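Cytochrome C-type biogenesis protein ccmF (Thermus thermophilus, PDB 6ZMQ) is a membrane-bound cytochrome c heme lyase that binds heme b and probably handles heme during cytochrome c maturation. Local coordinates at residues V545-R553 and V563-R571; A108-L116 and A157-T165. All blocks are in the same frame, centred on the assembly; numbering follows the deposited sequence.

Interaction 1: residues V545-R553 and V563-R571; sequences VRMTFQGVR and VEALLKTDR
The guanidinium of R546 has K568 at its edge, NZ lying near the plane and 3.9 Å from NH1. The D570 carboxylate approaches obliquely, its plane turned 83° from the guanidinium; D570 OD2 is 3.9 Å from R546 NH2, a long salt bridge held by charge alone because no N-H points at the oxygen. K568 runs beside R546 and T548, and the bends of its chain at chi3 and chi4 keep K568 NZ 3.8 Å from T548 CG2. K568 CB also lies 3.8 Å from T548 CG2, and the Q550 side chain crosses K568 at about a right angle. M547 and L567 lie alongside each other, SD to CD2 3.8 Å. At the far end L566 CD1 meets R553 CD at 3.6 Å, the two side chains crossing nearly perpendicularly. The backbones run roughly antiparallel; a weak hydrogen bond from Q550 N to L566 O (3.2 Å) is joined by CA-H...O contacts such as M547 CA to K568 O (3.2 Å). G551 has backbone angles that favour glycine. The contact belongs to the β-rich domain between helices 501-525 and 627-644: M547, F549 and L567 pack on strand 617-625, M547 and F549 also on strand 528-534, while E564 and L566 reach strand 578-581.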
ATOM      1  N   VAL A 545      -3.738   1.204  35.450  1.00 98.78           N
ATOM      2  CA  VAL A 545      -4.603   0.120  35.906  1.00 92.53           C
ATOM      3  C   VAL A 545      -3.746  -0.987  36.507  1.00 96.49           C
ATOM      4  O   VAL A 545      -2.689  -1.334  35.967  1.00 98.22           O
ATOM      5  CB  VAL A 545      -5.491  -0.437  34.771  1.00 82.22           C
ATOM      6  CG1 VAL A 545      -6.630   0.526  34.453  1.00 69.53           C
ATOM      7  CG2 VAL A 545      -4.662  -0.716  33.531  1.00 75.71           C
ATOM      8  N   ARG A 546      -4.213  -1.533  37.625  1.00 93.59           N
ATOM      9  CA  ARG A 546      -3.450  -2.607  38.287  1.00 91.35           C
ATOM     10  C   ARG A 546      -4.078  -3.942  37.927  1.00 82.41           C
ATOM     11  O   ARG A 546      -5.252  -4.104  38.147  1.00 83.52           O
ATOM     12  CB  ARG A 546      -3.356  -2.377  39.798  1.00103.39           C
ATOM     13  CG  ARG A 546      -4.518  -2.938  40.605  1.00114.47           C
ATOM     14  CD  ARG A 546      -4.180  -3.444  42.004  1.00117.61           C
ATOM     15  NE  ARG A 546      -5.416  -3.620  42.750  1.00121.36           N
ATOM     16  CZ  ARG A 546      -6.291  -4.590  42.540  1.00110.04           C
ATOM     17  NH1 ARG A 546      -6.056  -5.503  41.621  1.00 97.32           N
ATOM     18  NH2 ARG A 546      -7.399  -4.644  43.246  1.00110.13           N
ATOM     19  N   MET A 547      -3.286  -4.794  37.298  1.00 85.03           N
ATOM     20  CA  MET A 547      -3.642  -6.146  36.904  1.00 80.57           C
ATOM     21  C   MET A 547      -3.075  -7.139  37.915  1.00 84.91           C
ATOM     22  O   MET A 547      -2.301  -6.770  38.796  1.00 96.23           O
ATOM     23  CB  MET A 547      -3.122  -6.417  35.498  1.00 74.07           C
ATOM     24  CG  MET A 547      -1.679  -6.021  35.374  1.00 68.94           C
ATOM     25  SD  MET A 547      -0.867  -6.480  33.851  1.00 55.19           S
ATOM     26  CE  MET A 547       0.016  -4.953  33.585  1.00 59.35           C
ATOM     27  N   THR A 548      -3.463  -8.413  37.792  1.00 73.32           N
ATOM     28  CA  THR A 548      -2.894  -9.493  38.597  1.00 77.19           C
ATOM     29  C   THR A 548      -3.075 -10.816  37.860  1.00 77.06           C
ATOM     30  O   THR A 548      -3.972 -10.964  37.027  1.00 78.42           O
ATOM     31  CB  THR A 548      -3.514  -9.580  40.006  1.00 85.72           C
ATOM     32  OG1 THR A 548      -2.943 -10.686  40.716  1.00103.27           O
ATOM     33  CG2 THR A 548      -5.020  -9.751  39.942  1.00 81.35           C
ATOM     34  N   PHE A 549      -2.212 -11.779  38.180  1.00 74.66           N
ATOM     35  CA  PHE A 549      -2.166 -13.066  37.490  1.00 70.58           C
ATOM     36  C   PHE A 549      -3.179 -14.030  38.106  1.00 69.86           C
ATOM     37  O   PHE A 549      -3.284 -14.138  39.330  1.00 79.37           O
ATOM     38  CB  PHE A 549      -0.739 -13.631  37.550  1.00 74.10           C
ATOM     39  CG  PHE A 549      -0.395 -14.601  36.436  1.00 68.07           C
ATOM     40  CD1 PHE A 549      -0.955 -15.864  36.384  1.00 66.19           C
ATOM     41  CD2 PHE A 549       0.465 -14.226  35.419  1.00 72.53           C
ATOM     42  CE1 PHE A 549      -0.648 -16.738  35.366  1.00 66.57           C
ATOM     43  CE2 PHE A 549       0.776 -15.098  34.394  1.00 75.06           C
ATOM     44  CZ  PHE A 549       0.207 -16.354  34.373  1.00 65.44           C
ATOM     45  N   GLN A 550      -3.923 -14.736  37.241  1.00 74.92           N
ATOM     46  CA  GLN A 550      -4.952 -15.675  37.679  1.00 74.05           C
ATOM     47  C   GLN A 550      -4.882 -17.044  37.013  1.00 78.02           C
ATOM     48  O   GLN A 550      -5.848 -17.808  37.107  1.00 81.83           O
ATOM     49  CB  GLN A 550      -6.350 -15.097  37.453  1.00 72.93           C
ATOM     50  CG  GLN A 550      -6.732 -14.026  38.428  1.00 76.34           C
ATOM     51  CD  GLN A 550      -8.019 -13.350  38.053  1.00 90.75           C
ATOM     52  OE1 GLN A 550      -8.431 -13.349  36.890  1.00 80.46           O
ATOM     53  NE2 GLN A 550      -8.696 -12.818  39.053  1.00 96.94           N
ATOM     54  N   GLY A 551      -3.799 -17.371  36.330  1.00 76.27           N
ATOM     55  CA  GLY A 551      -3.599 -18.695  35.785  1.00 80.76           C
ATOM     56  C   GLY A 551      -3.403 -18.668  34.283  1.00 71.64           C
ATOM     57  O   GLY A 551      -3.393 -17.619  33.640  1.00 74.27           O
ATOM     58  N   VAL A 552      -3.223 -19.867  33.736  1.00 76.25           N
ATOM     59  CA  VAL A 552      -3.214 -20.093  32.300  1.00 70.51           C
ATOM     60  C   VAL A 552      -4.341 -21.077  31.997  1.00 70.81           C
ATOM     61  O   VAL A 552      -4.672 -21.933  32.828  1.00 75.16           O
ATOM     62  CB  VAL A 552      -1.835 -20.605  31.798  1.00 69.41           C
ATOM     63  CG1 VAL A 552      -0.720 -19.617  32.164  1.00 60.79           C
ATOM     64  CG2 VAL A 552      -1.474 -21.989  32.324  1.00 83.26           C
ATOM     65  N   ARG A 553      -4.989 -20.903  30.849  1.00 58.94           N
ATOM     66  CA  ARG A 553      -5.932 -21.891  30.344  1.00 56.62           C
ATOM     67  C   ARG A 553      -5.290 -22.461  29.092  1.00 59.67           C
ATOM     68  O   ARG A 553      -4.445 -21.808  28.474  1.00 57.00           O
ATOM     69  CB  ARG A 553      -7.299 -21.322  29.920  1.00 58.39           C
ATOM     70  CG  ARG A 553      -8.176 -20.568  30.920  1.00 72.30           C
ATOM     71  CD  ARG A 553      -8.099 -20.812  32.427  1.00 90.68           C
ATOM     72  NE  ARG A 553      -8.944 -21.845  33.017  1.00103.73           N
ATOM     73  CZ  ARG A 553      -8.728 -22.353  34.226  1.00111.89           C
ATOM     74  NH1 ARG A 553      -7.730 -21.886  34.966  1.00119.71           N
ATOM     75  NH2 ARG A 553      -9.541 -23.274  34.723  1.00113.51           N
ATOM     76  N   VAL A 563      -2.906 -20.793  24.429  1.00 49.97           N
ATOM     77  CA  VAL A 563      -2.761 -20.654  25.872  1.00 47.66           C
ATOM     78  C   VAL A 563      -2.938 -19.200  26.286  1.00 57.98           C
ATOM     79  O   VAL A 563      -2.818 -18.268  25.479  1.00 69.76           O
ATOM     80  CB  VAL A 563      -1.430 -21.230  26.409  1.00 43.33           C
ATOM     81  CG1 VAL A 563      -1.504 -22.756  26.513  1.00 45.78           C
ATOM     82  CG2 VAL A 563      -0.294 -20.833  25.507  1.00 42.75           C
ATOM     83  N   GLU A 564      -3.217 -19.029  27.578  1.00 55.83           N
ATOM     84  CA  GLU A 564      -3.933 -17.889  28.124  1.00 61.45           C
ATOM     85  C   GLU A 564      -3.151 -17.254  29.261  1.00 74.88           C
ATOM     86  O   GLU A 564      -2.325 -17.909  29.892  1.00 91.41           O
ATOM     87  CB  GLU A 564      -5.321 -18.344  28.648  1.00 50.43           C
ATOM     88  CG  GLU A 564      -6.344 -18.620  27.567  1.00 36.70           C
ATOM     89  CD  GLU A 564      -6.789 -17.381  26.844  1.00 35.50           C
ATOM     90  OE1 GLU A 564      -6.656 -16.270  27.404  1.00 35.35           O
ATOM     91  OE2 GLU A 564      -7.223 -17.513  25.685  1.00 40.43           O
ATOM     92  N   ALA A 565      -3.360 -15.956  29.461  1.00 54.99           N
ATOM     93  CA  ALA A 565      -3.114 -15.287  30.736  1.00 60.73           C
ATOM     94  C   ALA A 565      -4.366 -14.484  31.078  1.00 73.68           C
ATOM     95  O   ALA A 565      -4.648 -13.464  30.438  1.00105.03           O
ATOM     96  CB  ALA A 565      -1.881 -14.388  30.679  1.00 68.70           C
ATOM     97  N   LEU A 566      -5.112 -14.938  32.083  1.00 62.23           N
ATOM     98  CA  LEU A 566      -6.336 -14.269  32.516  1.00 71.02           C
ATOM     99  C   LEU A 566      -5.982 -13.288  33.625  1.00 83.22           C
ATOM    100  O   LEU A 566      -5.397 -13.671  34.642  1.00 93.13           O
ATOM    101  CB  LEU A 566      -7.378 -15.266  33.005  1.00 64.27           C
ATOM    102  CG  LEU A 566      -7.586 -16.520  32.178  1.00 61.51           C
ATOM    103  CD1 LEU A 566      -6.539 -17.526  32.603  1.00 53.14           C
ATOM    104  CD2 LEU A 566      -8.966 -17.044  32.382  1.00 70.51           C
ATOM    105  N   LEU A 567      -6.307 -12.024  33.414  1.00 85.43           N
ATOM    106  CA  LEU A 567      -5.918 -10.945  34.306  1.00 81.13           C
ATOM    107  C   LEU A 567      -7.166 -10.413  35.008  1.00 89.70           C
ATOM    108  O   LEU A 567      -8.266 -10.919  34.785  1.00102.73           O
ATOM    109  CB  LEU A 567      -5.180  -9.856  33.518  1.00 65.72           C
ATOM    110  CG  LEU A 567      -3.673  -9.963  33.181  1.00 55.91           C
ATOM    111  CD1 LEU A 567      -3.162 -11.322  32.659  1.00 43.65           C
ATOM    112  CD2 LEU A 567      -3.338  -8.893  32.156  1.00 65.60           C
ATOM    113  N   LYS A 568      -6.987  -9.457  35.929  1.00 91.95           N
ATOM    114  CA  LYS A 568      -8.094  -8.873  36.685  1.00 94.81           C
ATOM    115  C   LYS A 568      -7.871  -7.380  36.904  1.00104.74           C
ATOM    116  O   LYS A 568      -6.766  -6.956  37.227  1.00110.51           O
ATOM    117  CB  LYS A 568      -8.262  -9.605  38.055  1.00 90.28           C
ATOM    118  CG  LYS A 568      -9.020  -8.844  39.163  1.00 79.92           C
ATOM    119  CD  LYS A 568      -9.658  -9.777  40.199  1.00 77.49           C
ATOM    120  CE  LYS A 568      -8.828 -10.010  41.455  1.00 74.15           C
ATOM    121  NZ  LYS A 568      -8.125  -8.788  41.933  1.00 69.34           N
ATOM    122  N   THR A 569      -8.931  -6.576  36.751  1.00108.95           N
ATOM    123  CA  THR A 569      -8.863  -5.160  37.099  1.00106.23           C
ATOM    124  C   THR A 569     -10.143  -4.734  37.813  1.00110.63           C
ATOM    125  O   THR A 569     -11.220  -5.269  37.542  1.00118.60           O
ATOM    126  CB  THR A 569      -8.639  -4.263  35.869  1.00 92.57           C
ATOM    127  OG1 THR A 569      -7.542  -4.762  35.094  1.00 87.38           O
ATOM    128  CG2 THR A 569      -8.318  -2.828  36.301  1.00 83.27           C
ATOM    129  N   ASP A 570     -10.014  -3.762  38.734  1.00111.77           N
ATOM    130  CA  ASP A 570     -11.083  -3.031  39.451  1.00117.79           C
ATOM    131  C   ASP A 570     -12.030  -2.279  38.500  1.00120.04           C
ATOM    132  O   ASP A 570     -11.777  -2.109  37.279  1.00115.48           O
ATOM    133  CB  ASP A 570     -10.609  -2.255  40.691  1.00132.63           C
ATOM    134  CG  ASP A 570     -11.463  -2.468  41.943  1.00124.18           C
ATOM    135  OD1 ASP A 570     -12.648  -2.077  41.940  1.00116.94           O
ATOM    136  OD2 ASP A 570     -10.939  -3.033  42.922  1.00112.92           O
ATOM    137  N   ARG A 571     -13.104  -1.833  39.165  1.00121.02           N
ATOM    138  CA  ARG A 571     -14.266  -1.036  38.713  1.00111.20           C
ATOM    139  C   ARG A 571     -14.283  -0.853  37.206  1.00104.63           C
ATOM    140  O   ARG A 571     -14.689  -1.777  36.503  1.00107.40           O
ATOM    141  CB  ARG A 571     -14.181   0.348  39.351  1.00112.16           C
ATOM    142  CG  ARG A 571     -15.319   0.666  40.306  1.00107.96           C
ATOM    143  CD  ARG A 571     -16.668   0.760  39.620  1.00101.80           C
ATOM    144  NE  ARG A 571     -17.704  -0.204  39.973  1.00 98.80           N
ATOM    145  CZ  ARG A 571     -17.761  -0.934  41.085  1.00101.77           C
ATOM    146  NH1 ARG A 571     -18.782  -1.753  41.272  1.00 97.66           N
ATOM    147  NH2 ARG A 571     -16.818  -0.846  42.006  1.00108.26           N
TER

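Interaction 2: residues A108-L116 and A157-T165; sequences AALEGSILL and ATIASPFET
A160 pushes its methyl group into the shallow hollow between L110 and I114, one helical turn apart: A160 CB lies 3.9 Å from L110 CD2 and 4.2 Å from I114 CD1. A160 takes the left-handed helical conformation (phi 59°, psi 53°), turning the chain two residues ahead of P162. Next to this hollow E111 is the bump on the helix. Its CB presses on the start of the proline, 3.5 Å from P162 N, and CG sits 3.5 Å from A160 O. The first torsion (chi1 -52°), with CG anti to the carbonyl carbon, sets that methylene against the A160-S161 backbone; the bend at chi2 then turns only the carboxylate. An alanine at E111 keeps CB against the proline but removes the methylene beside the A160 and S161 carbonyls, which would probably open a gap at the turn. The P162 ring fits between E111 and L115, its CG 4.3 Å from L115 CD2. The same P162 CG lies over one face of the F163 ring, offset toward the rim, and the ring's far end, CZ, comes 3.9 Å from L115 CD2, the two side chains crossing at about a right angle. No hydrogen bond joins the segments; the fit is by shape. F163 and L115 also both rest on L75 of helix 61-81. The geometry fits the open end of a helical hairpin, helices 110-129 and 135-157, whose segments overlap predicted transmembrane spans; the loop leaving helix 135-157 folds over the first turns of helix 110-129.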
ATOM      1  N   ALA A 108      -0.776 -17.485  -2.069  1.00 40.38           N
ATOM      2  CA  ALA A 108      -0.102 -17.644  -0.778  1.00 47.40           C
ATOM      3  C   ALA A 108       1.416 -17.517  -0.903  1.00 60.31           C
ATOM      4  O   ALA A 108       2.029 -16.634  -0.292  1.00 70.34           O
ATOM      5  CB  ALA A 108      -0.473 -18.986  -0.142  1.00 51.14           C
ATOM      6  N   ALA A 109       2.047 -18.405  -1.667  1.00 56.34           N
ATOM      7  CA  ALA A 109       3.468 -18.260  -1.941  1.00 60.32           C
ATOM      8  C   ALA A 109       3.660 -17.604  -3.310  1.00 60.12           C
ATOM      9  O   ALA A 109       2.758 -16.952  -3.835  1.00 63.75           O
ATOM     10  CB  ALA A 109       4.189 -19.600  -1.829  1.00 62.35           C
ATOM     11  N   LEU A 110       4.860 -17.773  -3.882  1.00 54.78           N
ATOM     12  CA  LEU A 110       5.355 -16.876  -4.930  1.00 50.63           C
ATOM     13  C   LEU A 110       4.629 -17.076  -6.264  1.00 63.68           C
ATOM     14  O   LEU A 110       4.153 -16.106  -6.870  1.00 84.01           O
ATOM     15  CB  LEU A 110       6.875 -17.058  -5.069  1.00 42.99           C
ATOM     16  CG  LEU A 110       7.804 -16.218  -5.966  1.00 41.28           C
ATOM     17  CD1 LEU A 110       9.205 -16.269  -5.377  1.00 45.10           C
ATOM     18  CD2 LEU A 110       7.869 -16.652  -7.430  1.00 48.74           C
ATOM     19  N   GLU A 111       4.608 -18.320  -6.768  1.00 54.37           N
ATOM     20  CA  GLU A 111       4.133 -18.615  -8.125  1.00 56.28           C
ATOM     21  C   GLU A 111       2.636 -18.331  -8.311  1.00 61.48           C
ATOM     22  O   GLU A 111       2.216 -17.765  -9.334  1.00 76.76           O
ATOM     23  CB  GLU A 111       4.457 -20.068  -8.477  1.00 57.38           C
ATOM     24  CG  GLU A 111       5.920 -20.486  -8.277  1.00 61.33           C
ATOM     25  CD  GLU A 111       6.202 -21.127  -6.926  1.00 63.17           C
ATOM     26  OE1 GLU A 111       7.231 -20.781  -6.310  1.00 63.65           O
ATOM     27  OE2 GLU A 111       5.400 -21.978  -6.483  1.00 65.09           O
ATOM     28  N   GLY A 112       1.816 -18.723  -7.333  1.00 59.83           N
ATOM     29  CA  GLY A 112       0.407 -18.358  -7.372  1.00 53.25           C
ATOM     30  C   GLY A 112       0.172 -16.864  -7.252  1.00 51.66           C
ATOM     31  O   GLY A 112      -0.761 -16.326  -7.863  1.00 60.92           O
ATOM     32  N   SER A 113       1.029 -16.165  -6.501  1.00 38.87           N
ATOM     33  CA  SER A 113       0.851 -14.725  -6.361  1.00 43.41           C
ATOM     34  C   SER A 113       1.245 -13.986  -7.630  1.00 52.27           C
ATOM     35  O   SER A 113       0.632 -12.968  -7.962  1.00 69.82           O
ATOM     36  CB  SER A 113       1.626 -14.191  -5.160  1.00 53.07           C
ATOM     37  OG  SER A 113       3.000 -14.505  -5.235  1.00 57.35           O
ATOM     38  N   ILE A 114       2.238 -14.487  -8.375  1.00 49.76           N
ATOM     39  CA  ILE A 114       2.501 -13.830  -9.654  1.00 50.52           C
ATOM     40  C   ILE A 114       1.459 -14.234 -10.694  1.00 53.25           C
ATOM     41  O   ILE A 114       1.228 -13.482 -11.647  1.00 51.53           O
ATOM     42  CB  ILE A 114       3.944 -14.040 -10.166  1.00 41.45           C
ATOM     43  CG1 ILE A 114       4.379 -15.495 -10.141  1.00 58.84           C
ATOM     44  CG2 ILE A 114       4.922 -13.223  -9.348  1.00 41.54           C
ATOM     45  CD1 ILE A 114       5.387 -15.856 -11.212  1.00 72.19           C
ATOM     46  N   LEU A 115       0.767 -15.372 -10.505  1.00 59.81           N
ATOM     47  CA  LEU A 115      -0.407 -15.654 -11.340  1.00 51.11           C
ATOM     48  C   LEU A 115      -1.547 -14.662 -11.066  1.00 52.75           C
ATOM     49  O   LEU A 115      -2.158 -14.141 -12.006  1.00 51.78           O
ATOM     50  CB  LEU A 115      -0.878 -17.099 -11.144  1.00 51.12           C
ATOM     51  CG  LEU A 115      -2.127 -17.616 -11.893  1.00 50.93           C
ATOM     52  CD1 LEU A 115      -2.190 -17.172 -13.364  1.00 43.63           C
ATOM     53  CD2 LEU A 115      -2.238 -19.132 -11.806  1.00 58.72           C
ATOM     54  N   LEU A 116      -1.832 -14.375  -9.793  1.00 51.66           N
ATOM     55  CA  LEU A 116      -2.871 -13.391  -9.465  1.00 42.09           C
ATOM     56  C   LEU A 116      -2.448 -11.982  -9.891  1.00 52.39           C
ATOM     57  O   LEU A 116      -3.281 -11.168 -10.312  1.00 65.14           O
ATOM     58  CB  LEU A 116      -3.191 -13.460  -7.962  1.00 22.85           C
ATOM     59  CG  LEU A 116      -4.315 -12.682  -7.247  1.00 21.39           C
ATOM     60  CD1 LEU A 116      -3.939 -11.262  -6.797  1.00 20.92           C
ATOM     61  CD2 LEU A 116      -5.567 -12.627  -8.134  1.00 26.64           C
ATOM     62  N   ALA A 157       6.436 -18.823 -16.661  1.00 67.01           N
ATOM     63  CA  ALA A 157       6.536 -20.043 -17.452  1.00 59.28           C
ATOM     64  C   ALA A 157       7.921 -20.676 -17.478  1.00 55.58           C
ATOM     65  O   ALA A 157       8.018 -21.887 -17.251  1.00 54.89           O
ATOM     66  CB  ALA A 157       6.103 -19.795 -18.899  1.00 64.92           C
ATOM     67  N   THR A 158       8.997 -19.920 -17.721  1.00 56.77           N
ATOM     68  CA  THR A 158      10.299 -20.590 -17.810  1.00 74.78           C
ATOM     69  C   THR A 158      10.874 -20.816 -16.412  1.00 81.79           C
ATOM     70  O   THR A 158      11.488 -21.853 -16.142  1.00 93.74           O
ATOM     71  CB  THR A 158      11.285 -19.835 -18.729  1.00 83.48           C
ATOM     72  OG1 THR A 158      12.567 -20.477 -18.680  1.00107.36           O
ATOM     73  CG2 THR A 158      11.460 -18.345 -18.372  1.00 63.36           C
ATOM     74  N   ILE A 159      10.664 -19.860 -15.521  1.00 72.45           N
ATOM     75  CA  ILE A 159      11.033 -19.929 -14.119  1.00 67.91           C
ATOM     76  C   ILE A 159       9.708 -19.838 -13.370  1.00 68.72           C
ATOM     77  O   ILE A 159       8.700 -19.512 -14.002  1.00 87.84           O
ATOM     78  CB  ILE A 159      12.025 -18.780 -13.807  1.00 63.50           C
ATOM     79  CG1 ILE A 159      13.131 -19.175 -12.838  1.00 58.62           C
ATOM     80  CG2 ILE A 159      11.343 -17.510 -13.343  1.00 68.14           C
ATOM     81  CD1 ILE A 159      14.072 -18.012 -12.619  1.00 51.70           C
ATOM     82  N   ALA A 160       9.672 -20.299 -12.105  1.00 51.97           N
ATOM     83  CA  ALA A 160       8.624 -19.953 -11.117  1.00 47.68           C
ATOM     84  C   ALA A 160       7.203 -20.336 -11.550  1.00 54.97           C
ATOM     85  O   ALA A 160       6.303 -19.494 -11.596  1.00 60.27           O
ATOM     86  CB  ALA A 160       8.687 -18.465 -10.759  1.00 42.08           C
ATOM     87  N   SER A 161       7.011 -21.592 -11.930  1.00 52.17           N
ATOM     88  CA  SER A 161       5.705 -22.043 -12.392  1.00 49.86           C
ATOM     89  C   SER A 161       4.856 -22.582 -11.248  1.00 53.76           C
ATOM     90  O   SER A 161       5.365 -23.321 -10.398  1.00 59.16           O
ATOM     91  CB  SER A 161       5.856 -23.097 -13.488  1.00 53.40           C
ATOM     92  OG  SER A 161       4.699 -23.909 -13.564  1.00 61.88           O
ATOM     93  N   PRO A 162       3.583 -22.189 -11.158  1.00 56.06           N
ATOM     94  CA  PRO A 162       2.684 -22.828 -10.179  1.00 60.18           C
ATOM     95  C   PRO A 162       2.395 -24.303 -10.445  1.00 68.10           C
ATOM     96  O   PRO A 162       2.200 -25.063  -9.487  1.00 61.76           O
ATOM     97  CB  PRO A 162       1.411 -21.970 -10.272  1.00 55.08           C
ATOM     98  CG  PRO A 162       1.500 -21.285 -11.586  1.00 53.46           C
ATOM     99  CD  PRO A 162       2.944 -21.049 -11.837  1.00 54.33           C
ATOM    100  N   PHE A 163       2.379 -24.739 -11.702  1.00 77.07           N
ATOM    101  CA  PHE A 163       1.886 -26.076 -12.050  1.00 67.11           C
ATOM    102  C   PHE A 163       3.033 -27.059 -12.309  1.00 61.66           C
ATOM    103  O   PHE A 163       3.277 -27.502 -13.431  1.00 66.90           O
ATOM    104  CB  PHE A 163       0.942 -25.977 -13.243  1.00 60.65           C
ATOM    105  CG  PHE A 163      -0.094 -24.899 -13.095  1.00 55.34           C
ATOM    106  CD1 PHE A 163      -1.109 -25.022 -12.155  1.00 41.53           C
ATOM    107  CD2 PHE A 163      -0.028 -23.748 -13.869  1.00 64.51           C
ATOM    108  CE1 PHE A 163      -2.060 -24.026 -12.006  1.00 40.78           C
ATOM    109  CE2 PHE A 163      -0.967 -22.745 -13.725  1.00 57.35           C
ATOM    110  CZ  PHE A 163      -1.988 -22.884 -12.795  1.00 46.10           C
ATOM    111  N   GLU A 164       3.750 -27.388 -11.235  1.00 59.24           N
ATOM    112  CA  GLU A 164       4.819 -28.381 -11.270  1.00 64.65           C
ATOM    113  C   GLU A 164       4.291 -29.768 -10.899  1.00 76.84           C
ATOM    114  O   GLU A 164       3.086 -30.022 -10.868  1.00 88.54           O
ATOM    115  CB  GLU A 164       5.956 -27.976 -10.337  1.00 63.33           C
ATOM    116  CG  GLU A 164       7.276 -27.695 -11.025  1.00 68.99           C
ATOM    117  CD  GLU A 164       8.453 -27.819 -10.073  1.00 79.80           C
ATOM    118  OE1 GLU A 164       9.327 -28.676 -10.320  1.00 86.16           O
ATOM    119  OE2 GLU A 164       8.506 -27.070  -9.072  1.00 80.12           O
ATOM    120  N   THR A 165       5.208 -30.696 -10.634  1.00 70.59           N
ATOM    121  CA  THR A 165       4.873 -32.015 -10.097  1.00 69.54           C
ATOM    122  C   THR A 165       5.964 -32.458  -9.122  1.00 64.47           C
ATOM    123  O   THR A 165       5.710 -33.200  -8.170  1.00 59.80           O
ATOM    124  CB  THR A 165       4.724 -33.093 -11.196  1.00 80.96           C
ATOM    125  OG1 THR A 165       3.829 -32.642 -12.218  1.00 84.12           O
ATOM    126  CG2 THR A 165       4.188 -34.392 -10.601  1.00 93.14           C
TER

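Overall arrangement
From the N terminus, interaction 2 comes first: residues 108-116 begin helix 110-129, the chain returns through helix 135-157, and residues 157-165 close this mostly helical loop of 40 residues. The chain then crosses the membrane repeatedly before leaving helix 501-525 for the β-rich domain, where interaction 1 closes a much shorter loop of nine residues containing strand 554-556 and the start of strand 561-566. The two loops lie in series, neither nested nor crossing. The centres of interactions 1 and 2 are about 46 Å apart. Interaction 2 joins the start of helix 110-129 to the loop after helix 135-157; interaction 1 joins the chain after strand 545-546 to strand 561-566 and the residues following it.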